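Local coordinates for regulator of G-protein signaling 16 (Mus musculus, PDB 3C7L) that speeds GTP hydrolysis by G protein alpha subunits, driving them into the inactive GDP-bound form and so damping receptor signalling, including phototransduction, at residues N30-F35 with E46-W51; V86-E91 with Q112-T117; E94-N99 with S106-A111. All blocks are in the same frame, centred on the assembly; numbering follows the deposited sequence.

Interaction 1: N30-F35 with E46-W51; sequences NGVAAF and ENLEFW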
loop_
_atom_site.group_PDB
_atom_site.type_symbol
_atom_site.label_atom_id
_atom_site.label_comp_id
_atom_site.label_asym_id
_atom_site.label_seq_id
_atom_site.Cartn_x
_atom_site.Cartn_y
_atom_site.Cartn_z
ATOM N N ASN A 30 4.875 -1.362 -15.638
ATOM C CA ASN A 30 3.617 -1.646 -16.322
ATOM C C ASN A 30 2.642 -2.379 -15.412
ATOM O O ASN A 30 1.434 -2.151 -15.475
ATOM C CB ASN A 30 3.857 -2.476 -17.593
ATOM C CG ASN A 30 4.577 -1.694 -18.678
ATOM O OD1 ASN A 30 4.406 -0.481 -18.801
ATOM N ND2 ASN A 30 5.368 -2.392 -19.486
ATOM N N GLY A 31 3.171 -3.266 -14.575
ATOM C CA GLY A 31 2.328 -4.009 -13.654
ATOM C C GLY A 31 1.618 -3.076 -12.686
ATOM O O GLY A 31 0.396 -3.151 -12.517
ATOM N N VAL A 32 2.380 -2.192 -12.050
ATOM C CA VAL A 32 1.795 -1.242 -11.107
ATOM C C VAL A 32 0.770 -0.337 -11.790
ATOM O O VAL A 32 -0.310 -0.107 -11.253
ATOM C CB VAL A 32 2.878 -0.367 -10.447
ATOM C CG1 VAL A 32 2.234 0.739 -9.632
ATOM C CG2 VAL A 32 3.757 -1.224 -9.553
ATOM N N ALA A 33 1.103 0.171 -12.975
ATOM C CA ALA A 33 0.185 1.053 -13.696
ATOM C C ALA A 33 -1.123 0.343 -14.016
ATOM O O ALA A 33 -2.205 0.904 -13.838
ATOM C CB ALA A 33 0.835 1.559 -14.985
ATOM N N ALA A 34 -1.024 -0.895 -14.488
ATOM C CA ALA A 34 -2.211 -1.670 -14.832
ATOM C C ALA A 34 -3.045 -1.987 -13.594
ATOM O O ALA A 34 -4.275 -1.856 -13.605
ATOM C CB ALA A 34 -1.801 -2.964 -15.528
ATOM N N PHE A 35 -2.371 -2.402 -12.525
ATOM C CA PHE A 35 -3.066 -2.745 -11.292
ATOM C C PHE A 35 -3.694 -1.504 -10.649
ATOM O O PHE A 35 -4.781 -1.584 -10.092
ATOM C CB PHE A 35 -2.107 -3.439 -10.310
ATOM C CG PHE A 35 -2.790 -4.023 -9.098
ATOM C CD1 PHE A 35 -3.953 -4.778 -9.233
ATOM C CD2 PHE A 35 -2.261 -3.835 -7.823
ATOM C CE1 PHE A 35 -4.583 -5.340 -8.111
ATOM C CE2 PHE A 35 -2.877 -4.390 -6.694
ATOM C CZ PHE A 35 -4.039 -5.144 -6.837
ATOM N N GLU A 46 -6.194 3.393 -3.154
ATOM C CA GLU A 46 -5.501 3.934 -1.990
ATOM C C GLU A 46 -4.673 2.844 -1.309
ATOM O O GLU A 46 -3.666 3.139 -0.675
ATOM C CB GLU A 46 -6.492 4.511 -0.976
ATOM C CG GLU A 46 -7.396 3.474 -0.337
ATOM C CD GLU A 46 -8.726 3.327 -1.054
ATOM O OE1 GLU A 46 -8.797 3.633 -2.268
ATOM O OE2 GLU A 46 -9.700 2.890 -0.399
ATOM N N ASN A 47 -5.101 1.590 -1.431
ATOM C CA ASN A 47 -4.361 0.484 -0.819
ATOM C C ASN A 47 -2.970 0.384 -1.436
ATOM O O ASN A 47 -1.969 0.200 -0.730
ATOM C CB ASN A 47 -5.099 -0.847 -1.010
ATOM C CG ASN A 47 -6.397 -0.909 -0.229
ATOM O OD1 ASN A 47 -6.517 -0.305 0.841
ATOM N ND2 ASN A 47 -7.371 -1.654 -0.749
ATOM N N LEU A 48 -2.914 0.497 -2.760
ATOM C CA LEU A 48 -1.650 0.419 -3.478
ATOM C C LEU A 48 -0.795 1.668 -3.256
ATOM O O LEU A 48 0.419 1.574 -3.107
ATOM C CB LEU A 48 -1.912 0.231 -4.979
ATOM C CG LEU A 48 -0.688 0.252 -5.900
ATOM C CD1 LEU A 48 0.294 -0.843 -5.497
ATOM C CD2 LEU A 48 -1.138 0.066 -7.336
ATOM N N GLU A 49 -1.428 2.839 -3.238
ATOM C CA GLU A 49 -0.700 4.088 -3.034
ATOM C C GLU A 49 -0.059 4.106 -1.653
ATOM O O GLU A 49 1.074 4.558 -1.485
ATOM C CB GLU A 49 -1.650 5.281 -3.210
ATOM C CG GLU A 49 -2.158 5.389 -4.642
ATOM C CD GLU A 49 -3.214 6.458 -4.849
ATOM O OE1 GLU A 49 -3.717 7.032 -3.855
ATOM O OE2 GLU A 49 -3.547 6.710 -6.024
ATOM N N PHE A 50 -0.786 3.596 -0.667
ATOM C CA PHE A 50 -0.287 3.537 0.699
ATOM C C PHE A 50 0.900 2.582 0.797
ATOM O O PHE A 50 1.912 2.908 1.417
ATOM C CB PHE A 50 -1.403 3.080 1.645
ATOM C CG PHE A 50 -0.927 2.749 3.031
ATOM C CD1 PHE A 50 -0.259 3.696 3.799
ATOM C CD2 PHE A 50 -1.146 1.486 3.569
ATOM C CE1 PHE A 50 0.185 3.390 5.084
ATOM C CE2 PHE A 50 -0.708 1.171 4.843
ATOM C CZ PHE A 50 -0.041 2.124 5.606
ATOM N N TRP A 51 0.774 1.406 0.184
ATOM C CA TRP A 51 1.848 0.417 0.219
ATOM C C TRP A 51 3.124 1.018 -0.365
ATOM O O TRP A 51 4.187 0.942 0.242
ATOM C CB TRP A 51 1.449 -0.835 -0.574
ATOM C CG TRP A 51 2.387 -2.004 -0.394
ATOM C CD1 TRP A 51 2.295 -2.991 0.541
ATOM C CD2 TRP A 51 3.565 -2.288 -1.161
ATOM N NE1 TRP A 51 3.341 -3.876 0.406
ATOM C CE2 TRP A 51 4.135 -3.465 -0.631
ATOM C CE3 TRP A 51 4.195 -1.657 -2.246
ATOM C CZ2 TRP A 51 5.308 -4.031 -1.149
ATOM C CZ3 TRP A 51 5.361 -2.222 -2.763
ATOM C CH2 TRP A 51 5.903 -3.396 -2.212
#

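Interaction 2: V86-E91 with Q112-T117; sequences VNIDHE and QGKTRT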
loop_
_atom_site.group_PDB
_atom_site.type_symbol
_atom_site.label_atom_id
_atom_site.label_comp_id
_atom_site.label_asym_id
_atom_site.label_seq_id
_atom_site.Cartn_x
_atom_site.Cartn_y
_atom_site.Cartn_z
ATOM N N VAL A 86 -7.236 4.030 4.437
ATOM C CA VAL A 86 -7.265 2.624 4.042
ATOM C C VAL A 86 -8.148 1.845 5.014
ATOM O O VAL A 86 -8.272 2.216 6.180
ATOM C CB VAL A 86 -5.844 2.007 4.025
ATOM C CG1 VAL A 86 -4.990 2.711 2.976
ATOM C CG2 VAL A 86 -5.200 2.128 5.398
ATOM N N ASN A 87 -8.747 0.759 4.536
ATOM C CA ASN A 87 -9.633 -0.051 5.369
ATOM C C ASN A 87 -8.901 -0.912 6.396
ATOM O O ASN A 87 -8.642 -2.095 6.175
ATOM C CB ASN A 87 -10.524 -0.930 4.491
ATOM C CG ASN A 87 -11.498 -1.766 5.302
ATOM O OD1 ASN A 87 -12.160 -1.262 6.213
ATOM N ND2 ASN A 87 -11.600 -3.045 4.968
ATOM N N ILE A 88 -8.593 -0.294 7.528
ATOM C CA ILE A 88 -7.895 -0.935 8.629
ATOM C C ILE A 88 -8.783 -0.860 9.873
ATOM O O ILE A 88 -9.572 0.073 10.006
ATOM C CB ILE A 88 -6.565 -0.196 8.902
ATOM C CG1 ILE A 88 -5.567 -0.490 7.784
ATOM C CG2 ILE A 88 -6.027 -0.568 10.252
ATOM C CD1 ILE A 88 -5.347 -1.953 7.534
ATOM N N ASP A 89 -8.666 -1.826 10.784
ATOM C CA ASP A 89 -9.489 -1.781 11.993
ATOM C C ASP A 89 -8.942 -0.747 12.971
ATOM O O ASP A 89 -7.840 -0.237 12.787
ATOM C CB ASP A 89 -9.574 -3.162 12.670
ATOM C CG ASP A 89 -8.213 -3.726 13.054
ATOM O OD1 ASP A 89 -7.291 -2.944 13.372
ATOM O OD2 ASP A 89 -8.074 -4.968 13.059
ATOM N N HIS A 90 -9.715 -0.424 14.004
ATOM C CA HIS A 90 -9.276 0.559 14.990
ATOM C C HIS A 90 -8.000 0.106 15.687
ATOM O O HIS A 90 -7.123 0.915 15.989
ATOM C CB HIS A 90 -10.355 0.786 16.049
ATOM C CG HIS A 90 -9.864 1.541 17.244
ATOM N ND1 HIS A 90 -9.523 2.875 17.190
ATOM C CD2 HIS A 90 -9.601 1.136 18.509
ATOM C CE1 HIS A 90 -9.072 3.260 18.370
ATOM N NE2 HIS A 90 -9.108 2.223 19.189
ATOM N N GLU A 91 -7.919 -1.192 15.953
ATOM C CA GLU A 91 -6.761 -1.776 16.616
ATOM C C GLU A 91 -5.473 -1.332 15.928
ATOM O O GLU A 91 -4.550 -0.814 16.566
ATOM C CB GLU A 91 -6.857 -3.300 16.566
ATOM C CG GLU A 91 -5.836 -4.006 17.430
ATOM C CD GLU A 91 -6.126 -3.840 18.906
ATOM O OE1 GLU A 91 -7.160 -4.373 19.371
ATOM O OE2 GLU A 91 -5.325 -3.172 19.602
ATOM N N GLN A 112 0.627 -1.710 6.795
ATOM C CA GLN A 112 1.038 -2.083 5.443
ATOM C C GLN A 112 0.710 -3.546 5.156
ATOM O O GLN A 112 0.262 -3.888 4.060
ATOM C CB GLN A 112 2.543 -1.817 5.250
ATOM C CG GLN A 112 3.097 -2.302 3.906
ATOM C CD GLN A 112 4.529 -1.849 3.651
ATOM O OE1 GLN A 112 5.293 -1.609 4.586
ATOM N NE2 GLN A 112 4.901 -1.744 2.377
ATOM N N GLY A 113 0.927 -4.405 6.151
ATOM C CA GLY A 113 0.637 -5.821 5.995
ATOM C C GLY A 113 -0.848 -6.105 5.844
ATOM O O GLY A 113 -1.246 -6.973 5.057
ATOM N N LYS A 114 -1.678 -5.394 6.602
ATOM C CA LYS A 114 -3.121 -5.585 6.511
ATOM C C LYS A 114 -3.588 -5.104 5.140
ATOM O O LYS A 114 -4.406 -5.753 4.485
ATOM C CB LYS A 114 -3.853 -4.784 7.594
ATOM C CG LYS A 114 -3.564 -5.194 9.024
ATOM C CD LYS A 114 -4.031 -6.607 9.322
ATOM C CE LYS A 114 -3.831 -6.950 10.793
ATOM N NZ LYS A 114 -4.284 -8.334 11.104
ATOM N N THR A 115 -3.059 -3.960 4.709
ATOM C CA THR A 115 -3.423 -3.390 3.416
ATOM C C THR A 115 -2.930 -4.288 2.286
ATOM O O THR A 115 -3.606 -4.445 1.265
ATOM C CB THR A 115 -2.850 -1.969 3.261
ATOM O OG1 THR A 115 -3.366 -1.142 4.314
ATOM C CG2 THR A 115 -3.259 -1.366 1.918
ATOM N N ARG A 116 -1.760 -4.892 2.474
ATOM C CA ARG A 116 -1.218 -5.802 1.468
ATOM C C ARG A 116 -2.179 -6.983 1.281
ATOM O O ARG A 116 -2.479 -7.388 0.154
ATOM C CB ARG A 116 0.144 -6.341 1.908
ATOM C CG ARG A 116 0.747 -7.304 0.899
ATOM C CD ARG A 116 1.910 -8.109 1.462
ATOM N NE ARG A 116 2.329 -9.124 0.499
ATOM C CZ ARG A 116 3.436 -9.072 -0.234
ATOM N NH1 ARG A 116 4.283 -8.053 -0.125
ATOM N NH2 ARG A 116 3.681 -10.037 -1.109
ATOM N N THR A 117 -2.659 -7.534 2.395
ATOM C CA THR A 117 -3.575 -8.666 2.342
ATOM C C THR A 117 -4.901 -8.274 1.701
ATOM O O THR A 117 -5.535 -9.081 1.021
ATOM C CB THR A 117 -3.821 -9.239 3.749
ATOM O OG1 THR A 117 -2.585 -9.728 4.277
ATOM C CG2 THR A 117 -4.825 -10.387 3.700
#

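Interaction 3: E94-N99 with S106-A111; sequences ELTKTN and SCFDVA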
loop_
_atom_site.group_PDB
_atom_site.type_symbol
_atom_site.label_atom_id
_atom_site.label_comp_id
_atom_site.label_asym_id
_atom_site.label_seq_id
_atom_site.Cartn_x
_atom_site.Cartn_y
_atom_site.Cartn_z
ATOM N N GLU A 94 -4.855 2.537 15.983
ATOM C CA GLU A 94 -4.386 2.952 17.303
ATOM C C GLU A 94 -2.918 2.570 17.482
ATOM O O GLU A 94 -2.125 3.337 18.028
ATOM C CB GLU A 94 -5.250 2.284 18.383
ATOM C CG GLU A 94 -4.925 2.687 19.811
ATOM C CD GLU A 94 -4.933 4.184 20.006
ATOM O OE1 GLU A 94 -5.891 4.840 19.548
ATOM O OE2 GLU A 94 -3.983 4.706 20.623
ATOM N N LEU A 95 -2.571 1.377 17.011
ATOM C CA LEU A 95 -1.202 0.876 17.088
ATOM C C LEU A 95 -0.271 1.798 16.300
ATOM O O LEU A 95 0.798 2.178 16.773
ATOM C CB LEU A 95 -1.123 -0.539 16.504
ATOM C CG LEU A 95 0.293 -1.115 16.409
ATOM C CD1 LEU A 95 0.710 -1.588 17.777
ATOM C CD2 LEU A 95 0.353 -2.267 15.421
ATOM N N THR A 96 -0.692 2.156 15.092
ATOM C CA THR A 96 0.111 3.019 14.239
ATOM C C THR A 96 0.328 4.382 14.893
ATOM O O THR A 96 1.427 4.920 14.862
ATOM C CB THR A 96 -0.557 3.186 12.857
ATOM O OG1 THR A 96 -0.770 1.890 12.278
ATOM C CG2 THR A 96 0.321 4.010 11.929
ATOM N N LYS A 97 -0.723 4.932 15.494
ATOM C CA LYS A 97 -0.620 6.226 16.169
ATOM C C LYS A 97 0.363 6.121 17.337
ATOM O O LYS A 97 1.184 7.013 17.546
ATOM C CB LYS A 97 -1.992 6.662 16.689
ATOM C CG LYS A 97 -1.977 7.988 17.435
ATOM C CD LYS A 97 -3.338 8.290 18.054
ATOM C CE LYS A 97 -3.341 9.639 18.762
ATOM N NZ LYS A 97 -4.670 9.958 19.376
ATOM N N THR A 98 0.268 5.029 18.091
ATOM C CA THR A 98 1.148 4.790 19.235
ATOM C C THR A 98 2.593 4.698 18.761
ATOM O O THR A 98 3.501 5.235 19.395
ATOM C CB THR A 98 0.775 3.479 19.959
ATOM O OG1 THR A 98 -0.531 3.609 20.533
ATOM C CG2 THR A 98 1.785 3.157 21.059
ATOM N N ASN A 99 2.802 4.008 17.645
ATOM C CA ASN A 99 4.138 3.868 17.086
ATOM C C ASN A 99 4.632 5.226 16.613
ATOM O O ASN A 99 5.815 5.529 16.687
ATOM C CB ASN A 99 4.126 2.897 15.905
ATOM C CG ASN A 99 3.795 1.479 16.321
ATOM O OD1 ASN A 99 3.879 1.131 17.497
ATOM N ND2 ASN A 99 3.438 0.646 15.349
ATOM N N SER A 106 9.443 0.863 12.062
ATOM C CA SER A 106 8.478 -0.139 11.622
ATOM C C SER A 106 7.075 0.357 11.953
ATOM O O SER A 106 6.126 -0.417 12.024
ATOM C CB SER A 106 8.752 -1.477 12.315
ATOM O OG SER A 106 8.580 -1.374 13.716
ATOM N N CYS A 107 6.973 1.670 12.141
ATOM C CA CYS A 107 5.734 2.354 12.480
ATOM C C CYS A 107 4.499 1.870 11.719
ATOM O O CYS A 107 3.447 1.618 12.312
ATOM C CB CYS A 107 5.922 3.857 12.245
ATOM S SG CYS A 107 4.472 4.842 12.569
ATOM N N PHE A 108 4.637 1.731 10.407
ATOM C CA PHE A 108 3.527 1.319 9.552
ATOM C C PHE A 108 3.458 -0.166 9.179
ATOM O O PHE A 108 2.585 -0.564 8.407
ATOM C CB PHE A 108 3.562 2.143 8.265
ATOM C CG PHE A 108 3.498 3.627 8.490
ATOM C CD1 PHE A 108 2.330 4.226 8.941
ATOM C CD2 PHE A 108 4.609 4.431 8.237
ATOM C CE1 PHE A 108 2.267 5.601 9.132
ATOM C CE2 PHE A 108 4.554 5.805 8.425
ATOM C CZ PHE A 108 3.381 6.393 8.873
ATOM N N ASP A 109 4.359 -0.983 9.715
ATOM C CA ASP A 109 4.385 -2.413 9.393
ATOM C C ASP A 109 3.053 -3.160 9.453
ATOM O O ASP A 109 2.669 -3.830 8.489
ATOM C CB ASP A 109 5.401 -3.132 10.283
ATOM C CG ASP A 109 6.821 -2.978 9.784
ATOM O OD1 ASP A 109 7.117 -1.960 9.118
ATOM O OD2 ASP A 109 7.646 -3.870 10.072
ATOM N N VAL A 110 2.344 -3.058 10.569
ATOM C CA VAL A 110 1.081 -3.770 10.685
ATOM C C VAL A 110 0.055 -3.250 9.680
ATOM O O VAL A 110 -0.632 -4.036 9.031
ATOM C CB VAL A 110 0.521 -3.681 12.121
ATOM C CG1 VAL A 110 -0.757 -4.486 12.233
ATOM C CG2 VAL A 110 1.552 -4.220 13.104
ATOM N N ALA A 111 -0.033 -1.930 9.541
ATOM C CA ALA A 111 -0.971 -1.327 8.595
ATOM C C ALA A 111 -0.653 -1.749 7.163
ATOM O O ALA A 111 -1.554 -2.105 6.407
ATOM C CB ALA A 111 -0.929 0.194 8.704
HETATM O O HOH W 1 1.115 -0.115 11.516
#

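Interaction 1: N30-F35 with E46-W51
Leu48 of helix 45-57 reaches across to Val32 and Phe35 of helix 29-40, one of the helix-to-helix contacts in the all-helical RGS domain. Val32 and Phe35 lie about one turn apart on their helix, and the methyl CD2 of Leu48 lodges where the two side chains flank it. That single branch does all the touching: it lies 4.1 Å from CG1 of Val32 and equally far from CD2 of Phe35. With Leu48 CG anti to its own backbone N (chi1 175°), the isobutyl group is extended from its helix, which lets it bridge a gap of 8.5 Å between the CA atoms of Val32 and Leu48.

The ring of Phe35 is likewise swung out toward the other helix, its CG opposite the backbone N at chi1 -171°. The Leu48 methyl meets this ring obliquely. No hydrogen bond or charge pairing joins the two segments, so the contact rests on van der Waals packing. Phe35 also meets the ring of Phe127, while Leu48 packs further on Leu26, His36 and Leu39, which extends the apolar cluster beyond the two segments. Nearby, His36 NE2 is hydrogen-bonded to Glu49 OE2, a polar tie between the same two helices. Closest of all across the two segments is the approach of Leu48 CD2 to the carbonyl oxygen of Val32, at 4.0 Å.

Interaction 2: V86-E91 with Q112-T117
The connection that leads into helix 90-101 of the RGS domain lays Val86 and Ile88 against Lys114 and Thr115 on helix 109-128. Asn87, between the two apolar residues, is the centre of an inverse gamma turn, and Asp89 is the N-cap residue of helix 90-101, its OD1 accepting a hydrogen bond from the backbone N of Thr92.

Ile88 makes the tightest approach: its terminal methyl CD1 comes to 3.2 Å from CB of Lys114, shorter than a usual carbon-carbon contact. Both chi1 (-72°) and chi2 (-54°) bend the chain so that CD1 is carried to the helix surface, where it meets the base of the lysine, the two side chains crossing at about a right angle. The same methyl lies 3.9 Å from OG1 of Thr115. Val86 comes to that hydroxyl as well, through its CG2, again at 3.9 Å, the side chains of Val86 and Thr115 crossing roughly perpendicularly.

Thr115 OG1 is thus lined by hydrocarbon from the loop, but its polar need is met by a hydrogen bond to the carbonyl oxygen of Ala111, one turn earlier in its own helix. Its CG2 lies against Asn47, and the Phe50 ring of the same helix 45-57 comes close to OG1. Lys114 uses its CB and CG here and then bends away at chi2, leaving NZ 5.4 Å from OD2 of Asp89, too far for a salt bridge, although the opposite charges may attract weakly. With no hydrogen bond across the segments, the loop is held to the helix by van der Waals contact, methyls resting on the lysine's aliphatic base and on a threonine hydroxyl already satisfied within its helix.

Interaction 3: E94-N99 with S106-A111
Asn99 turns its amide toward the turn at Ser106-Asp109, and its ND2 gives a nearly straight hydrogen bond to the backbone oxygen of Cys107 (3.2 Å, 175°). The acceptor lies in the amide plane, whereas the donor is tilted from the carbonyl plane. An alanine here would lose this bond, and the Cys107 carbonyl would probably be left with the bridging water as its mate. That water donates to Cys107 O and to Thr96 OG1, and accepts from the backbone N of Ala111.

Thr96 splits its branches: OG1, also bonded to Thr92 O, faces the water, while CG2, opposite the backbone N, reaches CD1 of Phe108 at 3.6 Å, the two side chains crossing at about a right angle. Cys107 SG sits over the centre of the Phe108 ring, 4.0 Å above its plane, and approaches CB of Asn99 at 3.9 Å. Toward the more exposed side, Leu95 CD2 presses closely on Val110 CG2 (3.3 Å), again roughly perpendicular. A type I beta turn leading into helix 109-128 is thereby fastened against helix 90-101, a turn-to-helix junction within the helical RGS fold.

Along the chain interaction 1 comes first, joining helices 29-40 and 45-57; interactions 2 and 3 follow, with interaction 3 nested inside the loop that interaction 2 closes. These two share helices 90-101 and 109-128 and have centres about 10 Å apart, whereas interaction 1 lies about 16 Å from interaction 2 and 21 Å from interaction 3, centre to centre. Helix 45-57 makes the connection: Phe50 touches Ala111, Gln112 and Thr115, and Asn47 and Trp51 also pack on helix 109-128. Ile88 of interaction 2 meets the backbone oxygen of Ala111 from interaction 3. The three contacts are thus linked through helices 45-57 and 109-128 within the single RGS domain, the GTPase-activating part of the protein.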